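Local coordinates for protein Non-ribosomal peptide synthetase (Methanobrevibacter ruminantium, PDB 6VTJ) that probably carries a phosphopantetheine-tethered peptide on its thiolation domain and releases it reductively through the adjoining reductase domain of an archaeal non-ribosomal peptide synthetase, at residues A[16-24]-A[72-82]; A[47-58]-A[426-435]. All coordinates share one frame; numbering follows the deposited sequence.

Contact 1: residues A[16-24]-A[72-82]; sequences LEHEICAIF and KTPRALAKLLS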
loop_
_atom_site.group_PDB
_atom_site.type_symbol
_atom_site.label_atom_id
_atom_site.label_comp_id
_atom_site.label_asym_id
_atom_site.label_seq_id
_atom_site.Cartn_x
_atom_site.Cartn_y
_atom_site.Cartn_z
ATOM N N LEU A 16 -5.940 22.372 -29.150
ATOM C CA LEU A 16 -5.526 21.698 -27.923
ATOM C C LEU A 16 -5.563 20.187 -28.099
ATOM O O LEU A 16 -4.630 19.476 -27.690
ATOM C CB LEU A 16 -6.421 22.145 -26.760
ATOM C CG LEU A 16 -6.264 21.469 -25.397
ATOM C CD1 LEU A 16 -4.837 21.589 -24.866
ATOM C CD2 LEU A 16 -7.261 22.047 -24.410
ATOM N N GLU A 17 -6.632 19.674 -28.722
ATOM C CA GLU A 17 -6.698 18.239 -28.987
ATOM C C GLU A 17 -5.570 17.799 -29.908
ATOM O O GLU A 17 -4.984 16.730 -29.709
ATOM C CB GLU A 17 -8.046 17.871 -29.591
ATOM C CG GLU A 17 -9.173 17.832 -28.597
ATOM C CD GLU A 17 -10.509 17.669 -29.276
ATOM O OE1 GLU A 17 -10.552 17.861 -30.510
ATOM O OE2 GLU A 17 -11.506 17.347 -28.588
ATOM N N HIS A 18 -5.263 18.605 -30.930
ATOM C CA HIS A 18 -4.148 18.290 -31.812
ATOM C C HIS A 18 -2.848 18.182 -31.035
ATOM O O HIS A 18 -2.058 17.264 -31.273
ATOM C CB HIS A 18 -4.019 19.356 -32.898
ATOM C CG HIS A 18 -4.895 19.114 -34.084
ATOM N ND1 HIS A 18 -6.093 19.770 -34.273
ATOM C CD2 HIS A 18 -4.762 18.265 -35.130
ATOM C CE1 HIS A 18 -6.654 19.346 -35.392
ATOM N NE2 HIS A 18 -5.865 18.436 -35.934
ATOM N N GLU A 19 -2.607 19.116 -30.103
ATOM C CA GLU A 19 -1.375 19.084 -29.315
ATOM C C GLU A 19 -1.297 17.829 -28.453
ATOM O O GLU A 19 -0.235 17.197 -28.346
ATOM C CB GLU A 19 -1.269 20.328 -28.425
ATOM C CG GLU A 19 -1.100 21.643 -29.176
ATOM C CD GLU A 19 -1.152 22.866 -28.266
ATOM O OE1 GLU A 19 -1.262 22.694 -27.029
ATOM O OE2 GLU A 19 -1.077 24.004 -28.788
ATOM N N ILE A 20 -2.408 17.449 -27.824
ATOM C CA ILE A 20 -2.339 16.300 -26.922
ATOM C C ILE A 20 -2.208 15.002 -27.718
ATOM O O ILE A 20 -1.477 14.084 -27.320
ATOM C CB ILE A 20 -3.539 16.291 -25.958
ATOM C CG1 ILE A 20 -3.460 17.508 -25.028
ATOM C CG2 ILE A 20 -3.555 15.020 -25.131
ATOM C CD1 ILE A 20 -4.796 17.873 -24.379
ATOM N N CYS A 21 -2.876 14.915 -28.871
ATOM C CA CYS A 21 -2.657 13.776 -29.755
ATOM C C CYS A 21 -1.206 13.684 -30.189
ATOM O O CYS A 21 -0.631 12.588 -30.222
ATOM C CB CYS A 21 -3.549 13.877 -30.989
ATOM S SG CYS A 21 -5.249 13.499 -30.681
ATOM N N ALA A 22 -0.597 14.824 -30.545
ATOM C CA ALA A 22 0.785 14.775 -31.010
ATOM C C ALA A 22 1.717 14.347 -29.891
ATOM O O ALA A 22 2.700 13.634 -30.132
ATOM C CB ALA A 22 1.216 16.131 -31.568
ATOM N N ILE A 23 1.429 14.778 -28.661
ATOM C CA ILE A 23 2.251 14.366 -27.526
ATOM C C ILE A 23 2.131 12.861 -27.292
ATOM O O ILE A 23 3.142 12.165 -27.137
ATOM C CB ILE A 23 1.877 15.172 -26.271
ATOM C CG1 ILE A 23 2.230 16.647 -26.466
ATOM C CG2 ILE A 23 2.604 14.613 -25.088
ATOM C CD1 ILE A 23 1.736 17.551 -25.374
ATOM N N PHE A 24 0.896 12.341 -27.233
ATOM C CA PHE A 24 0.704 10.892 -27.184
ATOM C C PHE A 24 1.580 10.202 -28.219
ATOM O O PHE A 24 2.365 9.308 -27.892
ATOM C CB PHE A 24 -0.757 10.520 -27.445
ATOM C CG PHE A 24 -1.653 10.546 -26.233
ATOM C CD1 PHE A 24 -1.516 11.514 -25.254
ATOM C CD2 PHE A 24 -2.680 9.617 -26.110
ATOM C CE1 PHE A 24 -2.372 11.551 -24.155
ATOM C CE2 PHE A 24 -3.538 9.639 -25.022
ATOM C CZ PHE A 24 -3.387 10.614 -24.041
ATOM N N LYS A 72 -8.476 9.123 -20.191
ATOM C CA LYS A 72 -7.463 8.314 -20.859
ATOM C C LYS A 72 -7.213 8.704 -22.312
ATOM O O LYS A 72 -6.224 8.244 -22.888
ATOM C CB LYS A 72 -7.851 6.830 -20.785
ATOM C CG LYS A 72 -8.076 6.330 -19.351
ATOM C CD LYS A 72 -8.819 5.001 -19.320
ATOM C CE LYS A 72 -9.133 4.603 -17.878
ATOM N NZ LYS A 72 -9.713 3.228 -17.786
ATOM N N THR A 73 -8.071 9.526 -22.916
ATOM C CA THR A 73 -7.945 9.916 -24.319
ATOM C C THR A 73 -7.622 11.403 -24.456
ATOM O O THR A 73 -7.916 12.196 -23.552
ATOM C CB THR A 73 -9.241 9.612 -25.081
ATOM O OG1 THR A 73 -10.310 10.400 -24.538
ATOM C CG2 THR A 73 -9.590 8.119 -25.001
ATOM N N PRO A 74 -7.016 11.820 -25.578
ATOM C CA PRO A 74 -6.772 13.260 -25.776
ATOM C C PRO A 74 -8.049 14.089 -25.762
ATOM O O PRO A 74 -8.027 15.239 -25.308
ATOM C CB PRO A 74 -6.076 13.314 -27.144
ATOM C CG PRO A 74 -5.564 11.936 -27.390
ATOM C CD PRO A 74 -6.550 11.027 -26.730
ATOM N N ARG A 75 -9.160 13.531 -26.250
ATOM C CA ARG A 75 -10.448 14.218 -26.196
ATOM C C ARG A 75 -10.824 14.547 -24.754
ATOM O O ARG A 75 -11.074 15.711 -24.409
ATOM C CB ARG A 75 -11.490 13.331 -26.899
ATOM C CG ARG A 75 -12.980 13.683 -26.828
ATOM C CD ARG A 75 -13.432 14.956 -27.571
ATOM N NE ARG A 75 -12.949 15.141 -28.946
ATOM C CZ ARG A 75 -13.515 14.641 -30.045
ATOM N NH1 ARG A 75 -14.593 13.870 -29.962
ATOM N NH2 ARG A 75 -12.988 14.912 -31.239
ATOM N N ALA A 76 -10.822 13.532 -23.885
ATOM C CA ALA A 76 -11.128 13.750 -22.472
ATOM C C ALA A 76 -10.099 14.661 -21.806
ATOM O O ALA A 76 -10.459 15.560 -21.028
ATOM C CB ALA A 76 -11.201 12.406 -21.751
ATOM N N LEU A 77 -8.815 14.460 -22.111
ATOM C CA LEU A 77 -7.775 15.297 -21.518
ATOM C C LEU A 77 -7.947 16.759 -21.905
ATOM O O LEU A 77 -7.655 17.659 -21.111
ATOM C CB LEU A 77 -6.399 14.797 -21.945
ATOM C CG LEU A 77 -5.648 13.932 -20.939
ATOM C CD1 LEU A 77 -4.390 13.369 -21.592
ATOM C CD2 LEU A 77 -5.301 14.734 -19.683
ATOM N N ALA A 78 -8.425 17.016 -23.123
ATOM C CA ALA A 78 -8.633 18.388 -23.564
ATOM C C ALA A 78 -9.861 18.995 -22.898
ATOM O O ALA A 78 -9.838 20.161 -22.486
ATOM C CB ALA A 78 -8.765 18.434 -25.086
ATOM N N LYS A 79 -10.944 18.223 -22.786
ATOM C CA LYS A 79 -12.080 18.702 -22.001
ATOM C C LYS A 79 -11.631 19.111 -20.601
ATOM O O LYS A 79 -12.038 20.163 -20.092
ATOM C CB LYS A 79 -13.171 17.632 -21.930
ATOM C CG LYS A 79 -13.685 17.163 -23.291
ATOM C CD LYS A 79 -15.184 16.922 -23.281
ATOM C CE LYS A 79 -15.674 16.573 -21.877
ATOM N NZ LYS A 79 -16.929 15.759 -21.871
ATOM N N LEU A 80 -10.752 18.309 -19.986
ATOM C CA LEU A 80 -10.230 18.639 -18.658
ATOM C C LEU A 80 -9.397 19.914 -18.681
ATOM O O LEU A 80 -9.612 20.825 -17.873
ATOM C CB LEU A 80 -9.394 17.479 -18.105
ATOM C CG LEU A 80 -8.467 17.829 -16.927
ATOM C CD1 LEU A 80 -9.250 18.170 -15.658
ATOM C CD2 LEU A 80 -7.445 16.736 -16.652
ATOM N N LEU A 81 -8.415 19.988 -19.584
ATOM C CA LEU A 81 -7.492 21.117 -19.577
ATOM C C LEU A 81 -8.146 22.414 -20.023
ATOM O O LEU A 81 -7.559 23.480 -19.824
ATOM C CB LEU A 81 -6.283 20.820 -20.458
ATOM C CG LEU A 81 -5.221 19.923 -19.829
ATOM C CD1 LEU A 81 -4.113 19.616 -20.823
ATOM C CD2 LEU A 81 -4.652 20.606 -18.599
ATOM N N SER A 82 -9.338 22.361 -20.614
ATOM C CA SER A 82 -10.005 23.588 -21.023
ATOM C C SER A 82 -11.193 23.967 -20.143
ATOM O O SER A 82 -11.583 25.139 -20.146
ATOM C CB SER A 82 -10.456 23.490 -22.492
ATOM O OG SER A 82 -11.417 22.463 -22.707
HETATM O O HOH W 1 -12.551 18.074 -26.104
#
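Glu17 and Arg75 meet through two quite different chains: the glutamate runs extended beyond CG, while the arginine, whose CB starts away from helix 16-24, folds back at chi2 and chi3 (68° and 47°). That fold brings Arg75 NE to Glu17 OE2 at 2.7 Å, a salt bridge with a bent N-H...O angle, the donor standing above the carboxylate plane rather than in it. Water 1 also donates to OE2 and ties it to the carbonyl oxygen of Arg75. The other oxygen, OE1, takes the backbone N-H groups of Lys13 and Thr14, so both oxygens of the carboxylate are engaged. Replacing this glutamate by an alanine would probably leave the Arg75 guanidinium without its anionic mate and uncover the methyl of Ala78, on which Glu17 CG rests at 3.6 Å.

Beneath the salt bridge the contact is apolar. Ile20 is a knob in a hole formed by Pro74, Leu77, Ala78 and Leu81; its CG2 presses on Pro74 CB at 3.6 Å, and CD1 reaches on to Leu81 CD1. Cys21 SG lies against the same proline carbon. Phe24 takes Pro74 CG over one ring face in a CH-pi contact, 4.0 Å from CG to the ring centroid, while Leu77 CD1 touches the ring edge. At the far end Leu16 CG packs on Ala78 CB.

Thr73 N-caps helix 74-82, its OG1 accepting from Ala76 N. The two helices cross at 130°, 8.8 Å apart, joining the first and last helices of the four-helix bundle typical of a peptidyl carrier protein.

Contact 2: residues A[47-58]-A[426-435]; sequences LIASKLIIELLK and MNENIQGIIT
Apolar packing does most of the work between Ile434 and the helix 47-58. Ile434 is a knob seated among Ser50, Ile53, Ile54 and Leu57. Its branches divide the task: CG2, anti to the backbone N, meets Ile53 CG2 at 3.9 Å and Ser50 CB, CG1 lies across Ile54 CG1, and CD1 meets Leu57 CD1 tip to tip. Beside it Thr435 CG2 rests on Ser50 CB at 3.6 Å.

Met426 closes the other end. Bent at chi2 and chi3 (-74° and -44°), it curls its CE methyl back onto Leu57 CB, a tight 3.4 Å, with the two chains crossing at about a right angle. Its CB slides past Lys58 CG, running the opposite way.

Segment 47-58 belongs to helix 46-58, which starts at Ser46, the serine of the phosphopantetheine pocket that in this family carries the arm. Here it docks on a segment far along the chain, beside helix 338-349, consistent with a place in the interface between the thiolation and reductase domains. Leu47 and Thr435 both touch the 4'-phosphopantetheine.

Methyl groups also sit against backbone oxygens: Ile54 CD1 approaches Asn427 O at 3.3 Å, and CG2 faces Met426 O.

Polar links across the contact run through water. Water 2 donates to both Ser50 OG and Gln431 OE1; Ser50 OG itself donates to Leu47 O. Water 3 donates to Met426 O and accepts from Lys58 NZ, whose charge also pairs with Glu55 OE2. An Asx turn, Asn427 OD1 accepting from Asn429 N at 2.9 Å, lies just ahead of helix 431-435.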
loop_
_atom_site.group_PDB
_atom_site.type_symbol
_atom_site.label_atom_id
_atom_site.label_comp_id
_atom_site.label_asym_id
_atom_site.label_seq_id
_atom_site.Cartn_x
_atom_site.Cartn_y
_atom_site.Cartn_z
ATOM N N LEU A 47 4.233 4.039 -16.106
ATOM C CA LEU A 47 5.455 4.828 -16.022
ATOM C C LEU A 47 5.619 5.755 -17.221
ATOM O O LEU A 47 6.198 6.837 -17.081
ATOM C CB LEU A 47 6.669 3.910 -15.877
ATOM C CG LEU A 47 6.696 3.139 -14.547
ATOM C CD1 LEU A 47 7.967 2.318 -14.398
ATOM C CD2 LEU A 47 6.511 4.090 -13.361
ATOM N N ILE A 48 5.118 5.365 -18.397
ATOM C CA ILE A 48 5.113 6.300 -19.519
ATOM C C ILE A 48 4.115 7.420 -19.266
ATOM O O ILE A 48 4.265 8.532 -19.793
ATOM C CB ILE A 48 4.813 5.561 -20.835
ATOM C CG1 ILE A 48 5.906 4.535 -21.142
ATOM C CG2 ILE A 48 4.709 6.526 -21.983
ATOM C CD1 ILE A 48 5.530 3.586 -22.259
ATOM N N ALA A 49 3.081 7.155 -18.463
ATOM C CA ALA A 49 2.131 8.206 -18.122
ATOM C C ALA A 49 2.819 9.360 -17.411
ATOM O O ALA A 49 2.401 10.519 -17.550
ATOM C CB ALA A 49 1.008 7.640 -17.259
ATOM N N SER A 50 3.891 9.075 -16.667
ATOM C CA SER A 50 4.600 10.153 -15.988
ATOM C C SER A 50 5.365 11.007 -16.989
ATOM O O SER A 50 5.449 12.232 -16.830
ATOM C CB SER A 50 5.535 9.602 -14.906
ATOM O OG SER A 50 6.609 8.851 -15.441
ATOM N N LYS A 51 5.911 10.383 -18.037
ATOM C CA LYS A 51 6.527 11.169 -19.102
ATOM C C LYS A 51 5.484 12.016 -19.805
ATOM O O LYS A 51 5.735 13.182 -20.134
ATOM C CB LYS A 51 7.243 10.259 -20.101
ATOM C CG LYS A 51 8.050 9.143 -19.450
ATOM N N LEU A 52 4.301 11.447 -20.039
ATOM C CA LEU A 52 3.199 12.222 -20.593
ATOM C C LEU A 52 2.929 13.462 -19.748
ATOM O O LEU A 52 2.814 14.579 -20.275
ATOM C CB LEU A 52 1.944 11.353 -20.694
ATOM C CG LEU A 52 0.694 12.137 -21.084
ATOM C CD1 LEU A 52 0.897 12.750 -22.443
ATOM C CD2 LEU A 52 -0.506 11.237 -21.106
ATOM N N ILE A 53 2.838 13.281 -18.426
ATOM C CA ILE A 53 2.538 14.408 -17.541
ATOM C C ILE A 53 3.656 15.438 -17.600
ATOM O O ILE A 53 3.403 16.647 -17.646
ATOM C CB ILE A 53 2.300 13.926 -16.093
ATOM C CG1 ILE A 53 0.994 13.131 -15.968
ATOM C CG2 ILE A 53 2.286 15.110 -15.129
ATOM C CD1 ILE A 53 -0.263 13.969 -16.151
ATOM N N ILE A 54 4.906 14.982 -17.584
ATOM C CA ILE A 54 6.023 15.918 -17.655
ATOM C C ILE A 54 5.963 16.719 -18.950
ATOM O O ILE A 54 6.166 17.936 -18.952
ATOM C CB ILE A 54 7.359 15.167 -17.507
ATOM C CG1 ILE A 54 7.469 14.566 -16.105
ATOM C CG2 ILE A 54 8.549 16.100 -17.797
ATOM C CD1 ILE A 54 8.530 13.500 -15.985
ATOM N N GLU A 55 5.642 16.058 -20.066
ATOM C CA GLU A 55 5.573 16.764 -21.341
ATOM C C GLU A 55 4.448 17.793 -21.349
ATOM O O GLU A 55 4.636 18.912 -21.839
ATOM C CB GLU A 55 5.395 15.775 -22.490
ATOM C CG GLU A 55 6.689 15.179 -22.973
ATOM C CD GLU A 55 7.725 16.236 -23.355
ATOM O OE1 GLU A 55 7.339 17.276 -23.935
ATOM O OE2 GLU A 55 8.926 16.023 -23.063
ATOM N N LEU A 56 3.276 17.441 -20.808
ATOM C CA LEU A 56 2.191 18.421 -20.720
ATOM C C LEU A 56 2.551 19.591 -19.808
ATOM O O LEU A 56 2.109 20.722 -20.051
ATOM C CB LEU A 56 0.905 17.761 -20.228
ATOM C CG LEU A 56 0.253 16.757 -21.173
ATOM C CD1 LEU A 56 -0.677 15.821 -20.418
ATOM C CD2 LEU A 56 -0.478 17.491 -22.305
ATOM N N LEU A 57 3.325 19.340 -18.741
ATOM C CA LEU A 57 3.758 20.428 -17.865
ATOM C C LEU A 57 4.781 21.313 -18.563
ATOM O O LEU A 57 4.810 22.532 -18.346
ATOM C CB LEU A 57 4.345 19.870 -16.564
ATOM C CG LEU A 57 3.485 19.092 -15.549
ATOM C CD1 LEU A 57 4.374 18.494 -14.451
ATOM C CD2 LEU A 57 2.371 19.958 -14.941
ATOM N N LYS A 58 5.634 20.714 -19.397
ATOM C CA LYS A 58 6.618 21.486 -20.144
ATOM C C LYS A 58 5.953 22.441 -21.121
ATOM O O LYS A 58 6.479 23.529 -21.376
ATOM C CB LYS A 58 7.572 20.552 -20.885
ATOM C CG LYS A 58 8.747 20.123 -20.051
ATOM C CD LYS A 58 9.629 19.108 -20.765
ATOM C CE LYS A 58 10.420 19.733 -21.892
ATOM N NZ LYS A 58 11.226 18.712 -22.626
ATOM N N MET A 426 12.339 19.711 -15.542
ATOM C CA MET A 426 11.183 19.087 -16.182
ATOM C C MET A 426 11.633 17.899 -17.037
ATOM O O MET A 426 11.555 17.904 -18.269
ATOM C CB MET A 426 10.443 20.119 -17.013
ATOM C CG MET A 426 10.141 21.390 -16.261
ATOM S SD MET A 426 8.804 21.064 -15.120
ATOM C CE MET A 426 7.722 20.131 -16.200
ATOM N N ASN A 427 12.106 16.861 -16.350
ATOM C CA ASN A 427 12.614 15.665 -17.004
ATOM C C ASN A 427 12.467 14.449 -16.088
ATOM O O ASN A 427 11.577 14.427 -15.230
ATOM C CB ASN A 427 14.071 15.868 -17.437
ATOM C CG ASN A 427 14.974 16.331 -16.302
ATOM O OD1 ASN A 427 14.930 15.795 -15.195
ATOM N ND2 ASN A 427 15.821 17.315 -16.583
ATOM N N GLU A 428 13.319 13.430 -16.266
ATOM C CA GLU A 428 13.161 12.188 -15.507
ATOM C C GLU A 428 13.351 12.419 -14.018
ATOM O O GLU A 428 12.782 11.685 -13.199
ATOM C CB GLU A 428 14.155 11.130 -15.996
ATOM C CG GLU A 428 15.595 11.647 -16.085
ATOM C CD GLU A 428 16.614 10.561 -16.415
ATOM O OE2 GLU A 428 17.817 10.746 -16.093
ATOM N N ASN A 429 14.118 13.456 -13.656
ATOM C CA ASN A 429 14.471 13.712 -12.266
ATOM C C ASN A 429 13.252 13.881 -11.366
ATOM O O ASN A 429 13.342 13.607 -10.167
ATOM C CB ASN A 429 15.338 14.961 -12.171
ATOM C CG ASN A 429 16.726 14.748 -12.707
ATOM O OD1 ASN A 429 17.164 13.617 -12.903
ATOM N ND2 ASN A 429 17.435 15.844 -12.943
ATOM N N ILE A 430 12.122 14.359 -11.894
ATOM C CA ILE A 430 10.950 14.590 -11.056
ATOM C C ILE A 430 9.915 13.481 -11.203
ATOM O O ILE A 430 8.813 13.579 -10.629
ATOM C CB ILE A 430 10.322 15.963 -11.322
ATOM C CG1 ILE A 430 9.750 16.029 -12.742
ATOM C CG2 ILE A 430 11.339 17.081 -11.029
ATOM C CD1 ILE A 430 8.901 17.281 -13.013
ATOM N N GLN A 431 10.256 12.410 -11.927
ATOM C CA GLN A 431 9.358 11.268 -12.075
ATOM C C GLN A 431 8.790 10.837 -10.730
ATOM O O GLN A 431 7.572 10.674 -10.577
ATOM C CB GLN A 431 10.105 10.109 -12.732
ATOM C CG GLN A 431 9.335 8.790 -12.727
ATOM C CD GLN A 431 9.921 7.787 -13.704
ATOM O OE1 GLN A 431 10.144 8.103 -14.870
ATOM N NE2 GLN A 431 10.186 6.577 -13.228
ATOM N N GLY A 432 9.668 10.697 -9.734
ATOM C CA GLY A 432 9.292 10.341 -8.385
ATOM C C GLY A 432 8.097 11.143 -7.939
ATOM O O GLY A 432 6.992 10.592 -7.817
ATOM N N ILE A 433 8.272 12.460 -7.797
ATOM C CA ILE A 433 7.171 13.219 -7.221
ATOM C C ILE A 433 5.985 13.226 -8.176
ATOM O O ILE A 433 4.828 13.292 -7.734
ATOM C CB ILE A 433 7.609 14.643 -6.833
ATOM C CG1 ILE A 433 8.231 15.371 -8.022
ATOM C CG2 ILE A 433 8.581 14.603 -5.677
ATOM C CD1 ILE A 433 8.517 16.813 -7.727
ATOM N N ILE A 434 6.234 13.082 -9.484
ATOM C CA ILE A 434 5.122 13.075 -10.428
ATOM C C ILE A 434 4.284 11.823 -10.240
ATOM O O ILE A 434 3.046 11.893 -10.228
ATOM C CB ILE A 434 5.612 13.202 -11.888
ATOM C CG1 ILE A 434 6.104 14.623 -12.192
ATOM C CG2 ILE A 434 4.499 12.870 -12.832
ATOM C CD1 ILE A 434 5.141 15.725 -11.781
ATOM N N THR A 435 4.932 10.652 -10.085
ATOM C CA THR A 435 4.105 9.451 -9.971
ATOM C C THR A 435 3.427 9.377 -8.615
ATOM O O THR A 435 2.534 8.540 -8.426
ATOM C CB THR A 435 4.902 8.161 -10.221
ATOM O OG1 THR A 435 5.965 8.052 -9.277
ATOM C CG2 THR A 435 5.467 8.119 -11.643
HETATM O O HOH W 2 9.319 10.016 -16.290
HETATM O O HOH W 3 11.819 16.298 -20.606
#

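How the contacts relate
Contact 1 holds the carrier domain together internally, whereas contact 2 fastens that domain to a segment remote in sequence. Their centres lie 16 Å apart, and helix 46-58 joins them: one side of it faces helix 15-28, another the 426-435 segment. The junction is apolar, with Phe24 CE1 against Leu52 CD2 at 3.6 Å, Ile23 CG2 against Leu52 CD1 at 3.7 Å, and Ile23 CD1 on Leu56 CD2. The 4'-phosphopantetheine lies nearer contact 2, about 4 Å from the Leu47 side chain; in contact 1 the side chain of Lys72 is about 12 Å from the bound 4'-phosphopantetheine. Lys72 NZ hydrogen-bonds to Ala226 O, another link from the carrier domain to the reductase part.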